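Local coordinates for flavodoxin (Bacillus cereus, PDB 6GAQ), which carries FMN as its redox cofactor and probably serves as a low-potential electron donor to a number of redox enzymes, at residues A[30-33]-A[34-38]; A[104-107]-A[108-111]; A[134-137]-A[138-141]. All coordinates share one frame; numbering follows the deposited sequence.

Contact 1 (A[30-33]-A[34-38]); sequences KVSL and DAFDH
Lys-30 lays its aliphatic chain across the carboxylate of Asp-34, one turn further along helix 21-35, where this helix of the beta-alpha-beta unit runs out before strand 40-44. The pair illustrates how an i to i+4 ion pair can mark the last turn of a helix. CG of Lys-30 lies beside the backbone carbonyl carbon (chi1 159°), and the chain stays extended until chi4 bends it at 49°, which brings NZ round to the oxygen end of the carboxylate, close to its plane. NZ stands 3.3 Å from OD1 of Asp-34 and about equally far from OD2, a weak, forked salt bridge. The stronger partner of NZ is the carbonyl oxygen of Val-40, through which Lys-30 ties the helix end to strand 40-44.

In the last turn weak i to i+3 bonds join the i to i+4 ones. Ala-35 N bonds to Val-31 O at 3.2 Å, while its second bond, to Ser-32 O, is weak, as are those of Asp-34 N to the carbonyls of Lys-30 and Val-31. Phe-36 then leaves helical geometry. Leu-33 turns inward onto Ile-11, Val-40 and Ala-151 of helix 137-152, and His-38 also packs on Ile-11. O of Leu-33 lies 3.5 Å from CB of His-38. The Phe-36 ring approaches O of Ser-32 obliquely, its CD1 3.3 Å from that oxygen.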
loop_
_atom_site.group_PDB
_atom_site.type_symbol
_atom_site.label_atom_id
_atom_site.label_comp_id
_atom_site.label_asym_id
_atom_site.label_seq_id
_atom_site.Cartn_x
_atom_site.Cartn_y
_atom_site.Cartn_z
ATOM N N LYS A 30 2.014 -4.440 9.165
ATOM C CA LYS A 30 2.216 -3.624 10.359
ATOM C C LYS A 30 2.918 -4.410 11.458
ATOM O O LYS A 30 3.822 -3.890 12.123
ATOM C CB LYS A 30 0.875 -3.089 10.864
ATOM C CG LYS A 30 0.896 -2.672 12.327
ATOM C CD LYS A 30 -0.412 -2.028 12.750
ATOM C CE LYS A 30 -0.383 -1.666 14.225
ATOM N NZ LYS A 30 0.858 -0.923 14.578
ATOM N N VAL A 31 2.517 -5.666 11.660
ATOM C CA VAL A 31 3.098 -6.475 12.727
ATOM C C VAL A 31 4.585 -6.702 12.479
ATOM O O VAL A 31 5.403 -6.626 13.405
ATOM C CB VAL A 31 2.327 -7.801 12.863
ATOM C CG1 VAL A 31 3.128 -8.803 13.659
ATOM C CG2 VAL A 31 0.976 -7.559 13.519
ATOM N N SER A 32 4.963 -6.974 11.226
ATOM C CA SER A 32 6.380 -7.090 10.891
ATOM C C SER A 32 7.106 -5.777 11.147
ATOM O O SER A 32 8.186 -5.755 11.749
ATOM C CB SER A 32 6.548 -7.511 9.432
ATOM O OG SER A 32 7.885 -7.329 9.001
ATOM N N LEU A 33 6.522 -4.668 10.689
ATOM C CA LEU A 33 7.114 -3.359 10.925
ATOM C C LEU A 33 7.108 -2.984 12.400
ATOM O O LEU A 33 7.871 -2.101 12.799
ATOM C CB LEU A 33 6.378 -2.294 10.114
ATOM C CG LEU A 33 6.589 -2.307 8.601
ATOM C CD1 LEU A 33 5.751 -1.223 7.943
ATOM C CD2 LEU A 33 8.060 -2.134 8.267
ATOM N N ASP A 34 6.258 -3.620 13.210
ATOM C CA ASP A 34 6.298 -3.392 14.651
ATOM C C ASP A 34 7.551 -4.000 15.268
ATOM O O ASP A 34 8.145 -3.417 16.181
ATOM C CB ASP A 34 5.053 -3.979 15.315
ATOM C CG ASP A 34 3.830 -3.104 15.154
ATOM O OD1 ASP A 34 3.982 -1.903 14.844
ATOM O OD2 ASP A 34 2.709 -3.624 15.338
ATOM N N ALA A 35 7.960 -5.177 14.784
ATOM C CA ALA A 35 9.079 -5.891 15.394
ATOM C C ALA A 35 10.368 -5.087 15.300
ATOM O O ALA A 35 11.174 -5.083 16.237
ATOM C CB ALA A 35 9.242 -7.260 14.737
ATOM N N PHE A 36 10.591 -4.422 14.171
ATOM C CA PHE A 36 11.548 -3.327 14.128
ATOM C C PHE A 36 10.908 -2.137 14.827
ATOM O O PHE A 36 9.779 -1.761 14.506
ATOM C CB PHE A 36 11.916 -2.970 12.688
ATOM C CG PHE A 36 12.236 -4.158 11.826
ATOM C CD1 PHE A 36 11.235 -4.815 11.126
ATOM C CD2 PHE A 36 13.538 -4.617 11.711
ATOM C CE1 PHE A 36 11.527 -5.908 10.333
ATOM C CE2 PHE A 36 13.835 -5.711 10.919
ATOM C CZ PHE A 36 12.829 -6.357 10.229
ATOM N N ASP A 37 11.610 -1.548 15.790
ATOM C CA ASP A 37 10.962 -0.567 16.655
ATOM C C ASP A 37 10.556 0.698 15.902
ATOM O O ASP A 37 10.853 1.815 16.338
ATOM C CB ASP A 37 11.869 -0.234 17.839
ATOM C CG ASP A 37 12.023 -1.406 18.793
ATOM O OD1 ASP A 37 11.030 -2.133 19.008
ATOM O OD2 ASP A 37 13.137 -1.608 19.318
ATOM N N HIS A 38 9.848 0.522 14.786
ATOM C CA HIS A 38 9.280 1.610 14.009
ATOM C C HIS A 38 7.921 2.012 14.576
ATOM O O HIS A 38 7.269 1.253 15.300
ATOM C CB HIS A 38 9.119 1.203 12.541
ATOM C CG HIS A 38 10.412 1.023 11.807
ATOM N ND1 HIS A 38 11.500 1.847 11.995
ATOM C CD2 HIS A 38 10.786 0.114 10.874
ATOM C CE1 HIS A 38 12.489 1.454 11.212
ATOM N NE2 HIS A 38 12.083 0.404 10.523
#

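Contact 2 (A[104-107]-A[108-111]); sequences LFCE and AVTI. With FMN (flavin mononucleotide), chain C.
Cys-106, just before helix 107-117, touches Val-109 in its first turn, CB of the cysteine 3.8 Å from CG2 of the valine. Val-109 N makes the join by bonding to Cys-106 O at 3.2 Å, from above the carbonyl plane. The pair shows how a flavin-binding loop can run into a helix. With SG beside its backbone N (chi1 -75°), Cys-106 sets the sulfur over one face of the Phe-105 ring, 3.8 Å above the plane and offset toward the rim. Glu-107 and Thr-110 cross at a slant, OE2 of the glutamate 3.7 Å from CB of the threonine. Ile-111 lays CG1 3.3 Å from the carbonyl oxygen of Glu-107, the same oxygen that accepts from Ile-111 N in a nearly straight-on bond.

The type II turn from Leu-104 to Glu-107 offers the flavin two groups: FMN N3 donates to Leu-104 O at 2.7 Å, and Cys-106 N donates to FMN O2 at 2.9 Å. Close to linear, both bonds let the loop backbone read the pyrimidine edge of the isoalloxazine. Around it, Ala-108 N is held by the hydroxyl of Thr-65, Ile-111 rests on Leu-71, and Phe-105 and Cys-106 pack against Lys-129 of strand 122-131.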
loop_
_atom_site.group_PDB
_atom_site.type_symbol
_atom_site.label_atom_id
_atom_site.label_comp_id
_atom_site.label_asym_id
_atom_site.label_seq_id
_atom_site.Cartn_x
_atom_site.Cartn_y
_atom_site.Cartn_z
ATOM N N LEU A 104 -6.325 -7.784 -15.755
ATOM C CA LEU A 104 -5.501 -6.784 -15.081
ATOM C C LEU A 104 -5.406 -7.147 -13.602
ATOM O O LEU A 104 -6.076 -6.573 -12.743
ATOM C CB LEU A 104 -6.085 -5.393 -15.293
ATOM C CG LEU A 104 -6.216 -4.952 -16.753
ATOM C CD1 LEU A 104 -6.958 -3.628 -16.861
ATOM C CD2 LEU A 104 -4.849 -4.858 -17.415
ATOM N N PHE A 105 -4.548 -8.121 -13.306
ATOM C CA PHE A 105 -4.356 -8.578 -11.934
ATOM C C PHE A 105 -3.571 -7.533 -11.151
ATOM O O PHE A 105 -2.401 -7.272 -11.450
ATOM C CB PHE A 105 -3.634 -9.921 -11.915
ATOM C CG PHE A 105 -3.321 -10.424 -10.533
ATOM C CD1 PHE A 105 -4.329 -10.887 -9.704
ATOM C CD2 PHE A 105 -2.017 -10.435 -10.063
ATOM C CE1 PHE A 105 -4.045 -11.352 -8.432
ATOM C CE2 PHE A 105 -1.726 -10.899 -8.792
ATOM C CZ PHE A 105 -2.741 -11.358 -7.976
ATOM N N CYS A 106 -4.219 -6.935 -10.149
ATOM C CA CYS A 106 -3.585 -5.960 -9.258
ATOM C C CYS A 106 -3.057 -4.750 -10.028
ATOM O O CYS A 106 -1.935 -4.291 -9.802
ATOM C CB CYS A 106 -2.471 -6.608 -8.431
ATOM S SG CYS A 106 -3.056 -7.655 -7.076
ATOM N N GLU A 107 -3.872 -4.227 -10.950
ATOM C CA GLU A 107 -3.514 -2.979 -11.620
ATOM C C GLU A 107 -3.410 -1.830 -10.626
ATOM O O GLU A 107 -2.640 -0.888 -10.846
ATOM C CB GLU A 107 -4.541 -2.640 -12.701
ATOM C CG GLU A 107 -4.063 -2.848 -14.132
ATOM C CD GLU A 107 -2.593 -2.541 -14.324
ATOM O OE1 GLU A 107 -1.796 -3.495 -14.450
ATOM O OE2 GLU A 107 -2.235 -1.345 -14.359
ATOM N N ALA A 108 -4.175 -1.893 -9.533
ATOM C CA ALA A 108 -4.130 -0.844 -8.519
ATOM C C ALA A 108 -2.732 -0.678 -7.943
ATOM O O ALA A 108 -2.344 0.435 -7.569
ATOM C CB ALA A 108 -5.128 -1.155 -7.403
ATOM N N VAL A 109 -1.966 -1.767 -7.859
ATOM C CA VAL A 109 -0.591 -1.673 -7.381
ATOM C C VAL A 109 0.247 -0.842 -8.343
ATOM O O VAL A 109 1.061 -0.009 -7.924
ATOM C CB VAL A 109 -0.000 -3.081 -7.180
ATOM C CG1 VAL A 109 1.409 -2.994 -6.626
ATOM C CG2 VAL A 109 -0.891 -3.903 -6.260
ATOM N N THR A 110 0.055 -1.049 -9.648
ATOM C CA THR A 110 0.777 -0.256 -10.638
ATOM C C THR A 110 0.319 1.197 -10.623
ATOM O O THR A 110 1.140 2.113 -10.751
ATOM C CB THR A 110 0.590 -0.858 -12.031
ATOM O OG1 THR A 110 0.846 -2.267 -11.987
ATOM C CG2 THR A 110 1.538 -0.202 -13.029
ATOM N N ILE A 111 -0.987 1.424 -10.464
ATOM C CA ILE A 111 -1.524 2.783 -10.496
ATOM C C ILE A 111 -0.925 3.620 -9.373
ATOM O O ILE A 111 -0.412 4.723 -9.602
ATOM C CB ILE A 111 -3.061 2.752 -10.414
ATOM C CG1 ILE A 111 -3.650 2.100 -11.666
ATOM C CG2 ILE A 111 -3.612 4.156 -10.223
ATOM C CD1 ILE A 111 -5.123 1.772 -11.550
HETATM N N1 FMN C . -9.017 -8.134 -9.240
HETATM C C2 FMN C . -8.001 -7.759 -10.095
HETATM O O2 FMN C . -6.842 -8.092 -9.854
HETATM N N3 FMN C . -8.280 -7.011 -11.221
HETATM C C4 FMN C . -9.578 -6.633 -11.498
HETATM O O4 FMN C . -9.826 -5.965 -12.501
HETATM C C4A FMN C . -10.604 -7.008 -10.639
HETATM N N5 FMN C . -11.902 -6.633 -10.913
HETATM C C5A FMN C . -12.919 -7.006 -10.060
HETATM C C6 FMN C . -14.226 -6.625 -10.341
HETATM C C7 FMN C . -15.258 -6.997 -9.488
HETATM C C7M FMN C . -16.667 -6.583 -9.794
HETATM C C8 FMN C . -14.980 -7.752 -8.353
HETATM C C8M FMN C . -16.089 -8.157 -7.428
HETATM C C9 FMN C . -13.672 -8.132 -8.073
HETATM C C9A FMN C . -12.639 -7.760 -8.925
HETATM N N10 FMN C . -11.336 -8.129 -8.643
HETATM C C10 FMN C . -10.320 -7.762 -9.506
HETATM C "C1'" FMN C . -11.025 -8.961 -7.430
HETATM C "C2'" FMN C . -10.742 -8.167 -6.159
HETATM O "O2'" FMN C . -9.664 -7.283 -6.361
HETATM C "C3'" FMN C . -10.405 -9.164 -5.053
HETATM O "O3'" FMN C . -11.584 -9.823 -4.646
HETATM C "C4'" FMN C . -9.722 -8.536 -3.841
HETATM O "O4'" FMN C . -9.077 -9.554 -3.107
HETATM C "C5'" FMN C . -10.692 -7.807 -2.916
HETATM O "O5'" FMN C . -9.944 -7.237 -1.864
HETATM P P FMN C . -10.645 -6.628 -0.546
HETATM O O1P FMN C . -11.070 -7.769 0.344
HETATM O O2P FMN C . -9.657 -5.759 0.193
HETATM O O3P FMN C . -11.856 -5.814 -0.935
#

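Contact 3 (A[134-137]-A[138-141]); sequences PEDE and EDVE. With CA (calcium ion), chain D; CA (calcium ion), chain E.
The backbone of 134-137 comes out of the loop after strand 122-131 and turns into helix 137-152, with Asp-136 at the N-cap; here capping and metal binding share one acid. Asp-136 O accepts from Val-140 N at 3.1 Å, nearly in line with its C=O, and the next helical bond follows from Glu-141 N to Glu-137 O. OD1 of Asp-136 takes a weak capping bond from Asp-139 N, 3.5 Å long.

Three of the acids, Asp-136, Glu-138 and Asp-139, bind two calcium ions of this flavodoxin. With CG between the backbone N and the carbonyl carbon (chi1 74°), the Asp-136 carboxylate swings back over the helix start, OD1 toward Asp-139 N and OD2 to the first calcium. OE1 of Glu-138 reaches the same ion at 2.5 Å, and the two carboxylate planes stand almost perpendicular, 89° apart. Asp-139 serves the second calcium through OD1 at 2.4 Å, with the carbonyls of Glu-131 and Ala-133 and a water. OD1 of Asp-136 and OD2 of Asp-139 lie 3.7 Å apart, like charges that the nearby calcium ions, a bridging water and a weak, long ion pair of the latter with Lys-142 probably ease. Pro-134 packs against Asp-139 through their CB atoms and against Ser-24, Ile-25 and Leu-28 of helix 21-35. A water on the first calcium joins the two sites, donating to Asp-139 OD2 at 2.8 Å.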
loop_
_atom_site.group_PDB
_atom_site.type_symbol
_atom_site.label_atom_id
_atom_site.label_comp_id
_atom_site.label_asym_id
_atom_site.label_seq_id
_atom_site.Cartn_x
_atom_site.Cartn_y
_atom_site.Cartn_z
ATOM N N PRO A 134 -4.782 -13.342 2.172
ATOM C CA PRO A 134 -3.514 -14.020 2.493
ATOM C C PRO A 134 -3.711 -15.151 3.499
ATOM O O PRO A 134 -3.212 -15.116 4.627
ATOM C CB PRO A 134 -2.664 -12.871 3.052
ATOM C CG PRO A 134 -3.658 -11.981 3.713
ATOM C CD PRO A 134 -4.908 -12.048 2.868
ATOM N N GLU A 135 -4.446 -16.182 3.080
ATOM C CA GLU A 135 -4.947 -17.214 3.979
ATOM C C GLU A 135 -4.220 -18.548 3.817
ATOM O O GLU A 135 -4.793 -19.606 4.091
ATOM C CB GLU A 135 -6.450 -17.402 3.775
ATOM C CG GLU A 135 -6.837 -17.885 2.387
ATOM C CD GLU A 135 -8.327 -17.777 2.127
ATOM O OE1 GLU A 135 -8.729 -16.921 1.312
ATOM O OE2 GLU A 135 -9.095 -18.545 2.742
ATOM N N ASP A 136 -2.963 -18.522 3.384
ATOM C CA ASP A 136 -2.165 -19.739 3.310
ATOM C C ASP A 136 -0.711 -19.392 3.604
ATOM O O ASP A 136 -0.349 -18.223 3.767
ATOM C CB ASP A 136 -2.332 -20.434 1.956
ATOM C CG ASP A 136 -1.601 -19.724 0.842
ATOM O OD1 ASP A 136 -1.818 -18.510 0.665
ATOM O OD2 ASP A 136 -0.816 -20.387 0.133
ATOM N N GLU A 137 0.128 -20.429 3.663
ATOM C CA GLU A 137 1.484 -20.266 4.180
ATOM C C GLU A 137 2.329 -19.359 3.293
ATOM O O GLU A 137 3.037 -18.480 3.798
ATOM C CB GLU A 137 2.152 -21.633 4.338
ATOM C CG GLU A 137 3.390 -21.617 5.220
ATOM C CD GLU A 137 3.845 -23.009 5.615
ATOM O OE1 GLU A 137 3.719 -23.936 4.787
ATOM O OE2 GLU A 137 4.327 -23.178 6.755
ATOM N N GLU A 138 2.279 -19.552 1.974
ATOM C CA GLU A 138 3.139 -18.764 1.098
ATOM C C GLU A 138 2.609 -17.357 0.853
ATOM O O GLU A 138 3.378 -16.494 0.417
ATOM C CB GLU A 138 3.359 -19.483 -0.236
ATOM C CG GLU A 138 2.143 -20.179 -0.807
ATOM C CD GLU A 138 2.510 -21.176 -1.889
ATOM O OE1 GLU A 138 1.632 -21.522 -2.706
ATOM O OE2 GLU A 138 3.679 -21.615 -1.921
ATOM N N ASP A 139 1.327 -17.099 1.122
ATOM C CA ASP A 139 0.850 -15.719 1.108
ATOM C C ASP A 139 1.343 -14.963 2.333
ATOM O O ASP A 139 1.752 -13.799 2.230
ATOM C CB ASP A 139 -0.676 -15.678 1.042
ATOM C CG ASP A 139 -1.196 -15.522 -0.372
ATOM O OD1 ASP A 139 -2.379 -15.155 -0.527
ATOM O OD2 ASP A 139 -0.428 -15.769 -1.325
ATOM N N VAL A 140 1.305 -15.607 3.501
ATOM C CA VAL A 140 1.840 -14.996 4.714
ATOM C C VAL A 140 3.335 -14.749 4.567
ATOM O O VAL A 140 3.861 -13.728 5.026
ATOM C CB VAL A 140 1.525 -15.880 5.936
ATOM C CG1 VAL A 140 2.149 -15.299 7.197
ATOM C CG2 VAL A 140 0.021 -16.037 6.100
ATOM N N GLU A 141 4.043 -15.675 3.915
ATOM C CA GLU A 141 5.474 -15.489 3.699
ATOM C C GLU A 141 5.749 -14.433 2.636
ATOM O O GLU A 141 6.800 -13.784 2.673
ATOM C CB GLU A 141 6.124 -16.819 3.319
ATOM C CG GLU A 141 6.365 -17.740 4.506
ATOM C CD GLU A 141 7.521 -18.692 4.282
ATOM O OE1 GLU A 141 7.591 -19.301 3.194
ATOM O OE2 GLU A 141 8.363 -18.829 5.196
HETATM CA CA CA D . -0.611 -20.497 -2.502
HETATM CA CA CA E . -4.449 -16.041 -1.269
HETATM O O HOH W 1 -0.144 -18.091 -2.838
HETATM O O HOH W 2 -6.694 -17.024 -1.540
#

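How the contacts relate
From the N terminus the three contacts follow in series; none nests in or crosses another, and each is local, between residues a helical turn or so apart, and closes no long loop. Contact 1 finishes helix 21-35 and starts the return to strand 40-44 at the edge of the five-stranded parallel sheet. Contact 2 opens helix 107-117 after strand 91-98, and contact 3 opens helix 137-152 after strand 122-131, the other outermost strand. Contacts 1 and 2 lie on opposite sides of the chain's centre, their own centres about 26 Å apart. Contacts 1 and 3 are about 18 Å apart between centres, and helices 21-35 and 137-152 pack together between them.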